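Local coordinates for putative phosphinothricin n-acetyltransferase (Acinetobacter baylyi, PDB 2JLM), which probably transfers the acetyl group of acetyl-CoA to the amino group of L-methionine sulfone and L-methionine sulfoximine, at residues K117-E121 and S122-V126. Residues are numbered along the deposited sequence; the frame is centred on the assembly and turned at random.
Sequences KRAVE and SEVHV
A Schellman motif ends helix 107-121, joining Ala119 and Val120 to Glu123 and Val124 just past it. In its 6→1 bond Val124 N reaches back to Ala119 O at 3.1 Å, tilted 29° from the carbonyl plane. Inside that loop Glu123 N makes the 5→2 bond, weak and long, to Val120 O, 3.5 Å. Glu123 reverses the chain by taking a left-handed helical conformation (phi 61°). The apolar pair belonging to the motif lies alongside its 6→1 bond: Ala119 CB meets Val124 CB at 3.8 Å, with Val124 CG2 also against the Ala119 methyl. The turn closes the helix of the beta-alpha-beta crossover between parallel strands 91-98 and 126-132; in GNAT enzymes the other end of this helix faces the cofactor pyrophosphate. Ser122 OG sits beside its own backbone N (chi1 -52°) and donates to Arg118 O at 2.7 Å from above the carbonyl plane. Ser122 N adds weak bonds to Arg118 O and Ala119 O, so Arg118 O takes two donors from one residue. Arg118 NH1 forms a salt bridge with Glu14, while Trp79 of strand 73-81 packs against Arg118, Ala119 and Ser122.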
ATOM      1  N   LYS D 117      17.335   7.057  -0.641  1.00 30.09           N
ATOM      2  CA  LYS D 117      16.963   5.925  -1.485  1.00 23.82           C
ATOM      3  C   LYS D 117      15.450   5.760  -1.468  1.00 21.22           C
ATOM      4  O   LYS D 117      14.833   5.580  -2.511  1.00 32.39           O
ATOM      5  CB  LYS D 117      17.656   4.640  -1.015  1.00 37.36           C
ATOM      6  CG  LYS D 117      19.092   4.488  -1.535  1.00 30.60           C
ATOM      7  CD  LYS D 117      19.774   3.234  -0.981  1.00 53.41           C
ATOM      8  N   ARG D 118      14.852   5.859  -0.281  1.00 14.99           N
ATOM      9  CA  ARG D 118      13.406   5.749  -0.147  1.00 20.38           C
ATOM     10  C   ARG D 118      12.663   6.869  -0.894  1.00 43.47           C
ATOM     11  O   ARG D 118      11.595   6.634  -1.464  1.00 23.14           O
ATOM     12  CB  ARG D 118      13.001   5.742   1.331  1.00 17.64           C
ATOM     13  CG  ARG D 118      11.576   5.247   1.584  1.00 33.64           C
ATOM     14  CD  ARG D 118      11.443   3.755   1.268  1.00 23.44           C
ATOM     15  NE  ARG D 118      12.360   2.977   2.095  1.00 24.29           N
ATOM     16  CZ  ARG D 118      12.063   2.519   3.308  1.00 43.68           C
ATOM     17  NH1 ARG D 118      12.960   1.831   4.003  1.00 43.51           N
ATOM     18  NH2 ARG D 118      10.863   2.739   3.828  1.00 23.48           N
ATOM     19  N   ALA D 119      13.224   8.079  -0.877  1.00 28.96           N
ATOM     20  CA  ALA D 119      12.625   9.225  -1.564  1.00 35.16           C
ATOM     21  C   ALA D 119      12.552   8.968  -3.062  1.00 28.51           C
ATOM     22  O   ALA D 119      11.528   9.228  -3.698  1.00 33.11           O
ATOM     23  CB  ALA D 119      13.422  10.528  -1.284  1.00 13.33           C
ATOM     24  N   VAL D 120      13.648   8.466  -3.622  1.00 32.83           N
ATOM     25  CA  VAL D 120      13.710   8.153  -5.043  1.00 29.57           C
ATOM     26  C   VAL D 120      12.617   7.158  -5.429  1.00 46.25           C
ATOM     27  O   VAL D 120      11.988   7.289  -6.483  1.00 41.65           O
ATOM     28  CB  VAL D 120      15.079   7.587  -5.422  1.00 39.71           C
ATOM     29  CG1 VAL D 120      15.108   7.173  -6.887  1.00 29.32           C
ATOM     30  CG2 VAL D 120      16.149   8.617  -5.136  1.00 36.98           C
ATOM     31  N   GLU D 121      12.375   6.180  -4.562  1.00 38.73           N
ATOM     32  CA  GLU D 121      11.311   5.205  -4.799  1.00 44.62           C
ATOM     33  C   GLU D 121       9.937   5.826  -4.633  1.00 40.19           C
ATOM     34  O   GLU D 121       8.968   5.358  -5.219  1.00 51.48           O
ATOM     35  CB  GLU D 121      11.438   4.009  -3.852  1.00 35.15           C
ATOM     36  CG  GLU D 121      12.717   3.204  -4.039  1.00 61.95           C
ATOM     37  CD  GLU D 121      13.008   2.286  -2.860  1.00100.65           C
ATOM     38  OE1 GLU D 121      12.049   1.862  -2.174  1.00 60.47           O
ATOM     39  OE2 GLU D 121      14.200   1.989  -2.622  1.00 83.98           O
ATOM     40  N   SER D 122       9.848   6.876  -3.828  1.00 36.17           N
ATOM     41  CA  SER D 122       8.549   7.462  -3.509  1.00 29.72           C
ATOM     42  C   SER D 122       8.191   8.628  -4.432  1.00 23.75           C
ATOM     43  O   SER D 122       7.230   9.368  -4.182  1.00 31.34           O
ATOM     44  CB  SER D 122       8.503   7.872  -2.038  1.00 36.30           C
ATOM     45  OG  SER D 122       8.879   6.781  -1.208  1.00 37.37           O
ATOM     46  N   GLU D 123       8.976   8.770  -5.498  1.00 27.85           N
ATOM     47  CA  GLU D 123       8.762   9.783  -6.531  1.00 40.78           C
ATOM     48  C   GLU D 123       8.826  11.200  -5.974  1.00 40.06           C
ATOM     49  O   GLU D 123       8.166  12.106  -6.482  1.00 34.99           O
ATOM     50  CB  GLU D 123       7.437   9.549  -7.255  1.00 46.46           C
ATOM     51  CG  GLU D 123       7.363   8.224  -7.992  1.00 44.89           C
ATOM     52  CD  GLU D 123       8.357   8.133  -9.136  1.00 59.80           C
ATOM     53  OE1 GLU D 123       9.381   7.436  -8.975  1.00 93.70           O
ATOM     54  OE2 GLU D 123       8.119   8.762 -10.191  1.00 59.39           O
ATOM     55  N   VAL D 124       9.617  11.370  -4.919  1.00 33.93           N
ATOM     56  CA  VAL D 124       9.910  12.679  -4.360  1.00 27.72           C
ATOM     57  C   VAL D 124      10.751  13.459  -5.350  1.00 25.73           C
ATOM     58  O   VAL D 124      11.637  12.899  -5.980  1.00 22.84           O
ATOM     59  CB  VAL D 124      10.697  12.566  -3.032  1.00 24.21           C
ATOM     60  CG1 VAL D 124      11.228  13.938  -2.603  1.00 19.98           C
ATOM     61  CG2 VAL D 124       9.809  11.970  -1.934  1.00 15.58           C
ATOM     62  N   HIS D 125      10.469  14.748  -5.496  1.00 20.75           N
ATOM     63  CA  HIS D 125      11.298  15.593  -6.345  1.00 19.44           C
ATOM     64  C   HIS D 125      12.316  16.371  -5.529  1.00 25.35           C
ATOM     65  O   HIS D 125      13.464  16.516  -5.942  1.00 20.89           O
ATOM     66  CB  HIS D 125      10.443  16.564  -7.152  1.00 18.26           C
ATOM     67  CG  HIS D 125      11.220  17.360  -8.156  1.00 17.78           C
ATOM     68  ND1 HIS D 125      12.015  16.774  -9.116  1.00 19.18           N
ATOM     69  CD2 HIS D 125      11.307  18.700  -8.363  1.00 16.70           C
ATOM     70  CE1 HIS D 125      12.571  17.717  -9.863  1.00 21.23           C
ATOM     71  NE2 HIS D 125      12.158  18.891  -9.427  1.00 25.37           N
ATOM     72  N   VAL D 126      11.887  16.888  -4.380  1.00 18.86           N
ATOM     73  CA  VAL D 126      12.758  17.691  -3.534  1.00 15.17           C
ATOM     74  C   VAL D 126      12.655  17.274  -2.063  1.00 21.30           C
ATOM     75  O   VAL D 126      11.564  17.143  -1.520  1.00 16.47           O
ATOM     76  CB  VAL D 126      12.414  19.200  -3.627  1.00 17.08           C
ATOM     77  CG1 VAL D 126      13.166  19.967  -2.574  1.00 14.41           C
ATOM     78  CG2 VAL D 126      12.734  19.758  -5.016  1.00 15.32           C
TER